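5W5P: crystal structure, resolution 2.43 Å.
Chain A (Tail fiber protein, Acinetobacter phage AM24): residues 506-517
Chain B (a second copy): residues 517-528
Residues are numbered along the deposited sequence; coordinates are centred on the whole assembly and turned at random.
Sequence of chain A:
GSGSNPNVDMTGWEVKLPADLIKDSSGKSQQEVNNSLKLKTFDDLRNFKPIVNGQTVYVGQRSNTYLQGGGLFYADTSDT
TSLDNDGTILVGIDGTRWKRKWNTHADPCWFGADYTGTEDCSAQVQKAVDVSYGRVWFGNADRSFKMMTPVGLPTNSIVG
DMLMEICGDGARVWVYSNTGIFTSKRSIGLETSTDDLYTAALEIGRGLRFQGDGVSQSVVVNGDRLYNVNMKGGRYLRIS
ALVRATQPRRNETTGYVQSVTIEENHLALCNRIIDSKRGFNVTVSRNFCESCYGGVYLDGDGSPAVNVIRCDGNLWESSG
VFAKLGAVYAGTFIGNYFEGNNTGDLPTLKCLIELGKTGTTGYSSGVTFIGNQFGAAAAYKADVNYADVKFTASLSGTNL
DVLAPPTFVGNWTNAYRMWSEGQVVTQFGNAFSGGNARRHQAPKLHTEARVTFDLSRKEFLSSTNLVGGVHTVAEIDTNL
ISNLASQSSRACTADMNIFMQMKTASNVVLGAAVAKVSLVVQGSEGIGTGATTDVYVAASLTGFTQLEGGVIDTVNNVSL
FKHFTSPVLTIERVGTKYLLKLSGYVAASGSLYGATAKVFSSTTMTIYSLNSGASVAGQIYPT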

# COMPACT_ATOMS: atom_id res chain seq x y z
N SER A 506 13.57 -15.61 -48.05
CA SER A 506 12.22 -15.39 -47.57
C SER A 506 12.01 -15.90 -46.14
O SER A 506 10.86 -16.06 -45.72
CB SER A 506 11.20 -16.04 -48.51
OG SER A 506 11.40 -17.44 -48.59
N ASN A 507 13.09 -16.16 -45.41
CA ASN A 507 13.04 -16.53 -43.99
C ASN A 507 12.35 -17.87 -43.77
O ASN A 507 11.55 -18.04 -42.85
CB ASN A 507 12.39 -15.43 -43.16
CG ASN A 507 13.21 -14.17 -43.15
OD1 ASN A 507 14.22 -14.09 -42.46
ND2 ASN A 507 12.78 -13.17 -43.91
N VAL A 508 12.67 -18.84 -44.62
CA VAL A 508 12.27 -20.23 -44.43
C VAL A 508 13.41 -20.93 -43.71
O VAL A 508 14.55 -20.93 -44.19
CB VAL A 508 11.95 -20.90 -45.78
CG1 VAL A 508 11.72 -22.39 -45.59
CG2 VAL A 508 10.74 -20.24 -46.42
N VAL A 509 13.12 -21.52 -42.56
CA VAL A 509 14.16 -22.14 -41.74
C VAL A 509 14.51 -23.50 -42.32
O VAL A 509 13.68 -24.41 -42.36
CB VAL A 509 13.70 -22.27 -40.28
CG1 VAL A 509 14.73 -23.05 -39.47
CG2 VAL A 509 13.48 -20.89 -39.67
N LEU A 510 15.76 -23.64 -42.79
CA LEU A 510 16.27 -24.89 -43.32
C LEU A 510 17.22 -25.61 -42.38
O LEU A 510 17.61 -26.75 -42.66
CB LEU A 510 16.99 -24.65 -44.66
CG LEU A 510 16.12 -24.19 -45.83
CD1 LEU A 510 16.93 -24.21 -47.12
CD2 LEU A 510 14.88 -25.05 -45.96
N GLY A 511 17.62 -24.97 -41.28
CA GLY A 511 18.51 -25.60 -40.32
C GLY A 511 18.47 -24.85 -39.00
O GLY A 511 17.97 -23.73 -38.92
N ALA A 512 19.01 -25.50 -37.97
CA ALA A 512 19.02 -24.91 -36.64
C ALA A 512 20.13 -25.54 -35.83
O ALA A 512 20.36 -26.75 -35.91
CB ALA A 512 17.66 -25.09 -35.94
N ALA A 513 20.81 -24.71 -35.04
CA ALA A 513 21.90 -25.16 -34.20
C ALA A 513 22.02 -24.21 -33.02
O ALA A 513 21.38 -23.16 -32.97
CB ALA A 513 23.22 -25.22 -34.98
N VAL A 514 22.86 -24.59 -32.06
CA VAL A 514 23.13 -23.74 -30.90
C VAL A 514 24.58 -23.96 -30.48
O VAL A 514 25.06 -25.10 -30.44
CB VAL A 514 22.15 -24.02 -29.75
CG1 VAL A 514 22.04 -25.50 -29.47
CG2 VAL A 514 22.55 -23.25 -28.49
N ALA A 515 25.28 -22.86 -30.20
CA ALA A 515 26.65 -22.89 -29.73
C ALA A 515 26.71 -22.40 -28.29
O ALA A 515 26.01 -21.46 -27.91
CB ALA A 515 27.56 -22.02 -30.60
N LYS A 516 27.55 -23.05 -27.48
CA LYS A 516 27.83 -22.63 -26.12
C LYS A 516 29.25 -22.09 -26.07
O LYS A 516 30.21 -22.82 -26.33
CB LYS A 516 27.65 -23.79 -25.14
CG LYS A 516 26.36 -24.58 -25.34
CD LYS A 516 25.13 -23.71 -25.11
CE LYS A 516 25.08 -23.21 -23.67
NZ LYS A 516 23.83 -22.46 -23.35
N VAL A 517 29.38 -20.81 -25.73
CA VAL A 517 30.67 -20.12 -25.71
C VAL A 517 30.92 -19.58 -24.31
O VAL A 517 29.99 -19.17 -23.62
CB VAL A 517 30.72 -18.98 -26.76
CG1 VAL A 517 32.06 -18.28 -26.73
CG2 VAL A 517 30.44 -19.53 -28.15
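Chain B (517-528) VSLVVQGSEGIG

Chain B meets chain A as an extended segment running nearly opposite to it. B:Val517 to B:Gln522 keep strand torsions (phi -119° to -158°, psi 127° to 152°), and the axis of this strand crosses that of A:Val509–A:Val517 at 154°, with a closest approach of 6.7 Å. That spacing is wider than in a paired sheet, and the contacts between the two strands involve side chains. The register descends as chain A ascends: A:Val508 lies nearest B:Gly526 (CA to CA 4.7 Å), A:Ala512 nearest B:Gln522 (CA to CA 6.6 Å) and A:Ala513 nearest B:Val520 (CA to CA 6.1 Å).

A:Val509 has the largest covered area, 76 Å². Its CA-to-CB bond points toward chain B, and with chi1 in t its CG1 lies 3.5 Å from CD of B:Gln522 while CG2 lies 3.6 Å from CB of B:Glu525. Its backbone supplies the one direct hydrogen bond between the stretches, from A:Val509 N to B:Glu525 O at 3.3 Å; the 170° angle at the hydrogen is nearly linear, though the bond is long. Water 1 extends this link, donating to A:Val509 O (2.7 Å) and B:Gly523 O (2.9 Å) and accepting from B:Glu525 N (2.9 Å). B:Gln522 is held by its own NE2, which donates to B:Glu525 OE1 and B:Gly523 O, both at 2.9 Å.

B:Val520, covering 56 Å², packs against two chain A side chains: its CG2 is 3.9 Å from A:Ala512 CB, and its CB is 3.8 Å from CG1 of A:Val514 (49 Å²). Both valines adopt chi1 p, near 49°.

At B:Gly526, phi/psi of 81°/18° already calls for glycine, and an ideal CB would fall 2.7 Å from A:Asn507 O, a clash. Its carbonyl O instead approaches A:Val508 CG2 at 3.6 Å.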

# COMPACT_ATOMS: atom_id res chain seq x y z
N VAL B 517 23.61 -31.24 -20.61
CA VAL B 517 23.13 -31.44 -21.97
C VAL B 517 22.71 -30.10 -22.56
O VAL B 517 22.20 -29.24 -21.84
CB VAL B 517 21.96 -32.45 -22.02
CG1 VAL B 517 21.47 -32.66 -23.44
CG2 VAL B 517 22.38 -33.78 -21.41
N SER B 518 22.94 -29.93 -23.86
CA SER B 518 22.47 -28.77 -24.60
C SER B 518 21.52 -29.23 -25.70
O SER B 518 21.74 -30.26 -26.33
CB SER B 518 23.65 -28.00 -25.21
OG SER B 518 23.30 -26.67 -25.54
N LEU B 519 20.45 -28.46 -25.92
CA LEU B 519 19.38 -28.83 -26.84
C LEU B 519 19.08 -27.69 -27.81
O LEU B 519 19.24 -26.51 -27.48
CB LEU B 519 18.08 -29.18 -26.12
CG LEU B 519 18.12 -30.12 -24.93
CD1 LEU B 519 16.75 -30.20 -24.29
CD2 LEU B 519 18.55 -31.48 -25.41
N VAL B 520 18.60 -28.06 -28.99
CA VAL B 520 17.98 -27.13 -29.92
C VAL B 520 16.67 -27.75 -30.40
O VAL B 520 16.63 -28.94 -30.73
CB VAL B 520 18.91 -26.80 -31.11
CG1 VAL B 520 19.47 -28.07 -31.73
CG2 VAL B 520 18.19 -25.94 -32.15
N VAL B 521 15.60 -26.96 -30.41
CA VAL B 521 14.27 -27.41 -30.82
C VAL B 521 13.83 -26.58 -32.02
O VAL B 521 13.84 -25.34 -31.94
CB VAL B 521 13.25 -27.30 -29.67
CG1 VAL B 521 11.99 -28.10 -29.99
CG2 VAL B 521 13.87 -27.77 -28.36
N GLN B 522 13.44 -27.24 -33.11
CA GLN B 522 13.03 -26.53 -34.31
C GLN B 522 12.15 -27.42 -35.17
O GLN B 522 12.45 -28.60 -35.37
CB GLN B 522 14.25 -26.05 -35.12
CG GLN B 522 13.91 -25.44 -36.49
CD GLN B 522 13.36 -24.02 -36.40
OE1 GLN B 522 13.94 -23.15 -35.73
NE2 GLN B 522 12.24 -23.77 -37.07
N GLY B 523 11.06 -26.84 -35.69
CA GLY B 523 10.16 -27.50 -36.60
C GLY B 523 9.98 -26.69 -37.87
O GLY B 523 10.89 -25.98 -38.32
N SER B 524 8.79 -26.79 -38.44
CA SER B 524 8.46 -26.03 -39.64
C SER B 524 8.29 -24.55 -39.28
O SER B 524 7.56 -24.21 -38.35
CB SER B 524 7.18 -26.57 -40.28
OG SER B 524 7.27 -27.97 -40.47
N GLU B 525 8.96 -23.68 -40.03
CA GLU B 525 8.91 -22.24 -39.80
C GLU B 525 8.98 -21.52 -41.14
O GLU B 525 9.94 -21.71 -41.89
CB GLU B 525 10.06 -21.79 -38.89
CG GLU B 525 9.97 -20.35 -38.43
CD GLU B 525 10.61 -20.13 -37.07
OE1 GLU B 525 11.19 -21.10 -36.53
OE2 GLU B 525 10.53 -19.00 -36.55
N GLY B 526 7.97 -20.70 -41.42
CA GLY B 526 7.88 -20.02 -42.70
C GLY B 526 7.32 -20.86 -43.82
O GLY B 526 7.49 -20.51 -45.00
N ILE B 527 6.64 -21.96 -43.50
CA ILE B 527 6.21 -22.95 -44.48
C ILE B 527 4.70 -23.04 -44.46
O ILE B 527 4.10 -23.26 -43.40
CB ILE B 527 6.84 -24.33 -44.20
CG1 ILE B 527 8.36 -24.26 -44.39
CG2 ILE B 527 6.23 -25.39 -45.11
CD1 ILE B 527 9.07 -25.53 -43.98
N GLY B 528 4.08 -22.88 -45.62
CA GLY B 528 2.64 -23.03 -45.75
C GLY B 528 2.25 -24.46 -46.08
O GLY B 528 1.96 -25.26 -45.18
O HOH W 1 11.42 -24.92 -40.92
O HOH W 2 21.84 -24.53 -25.14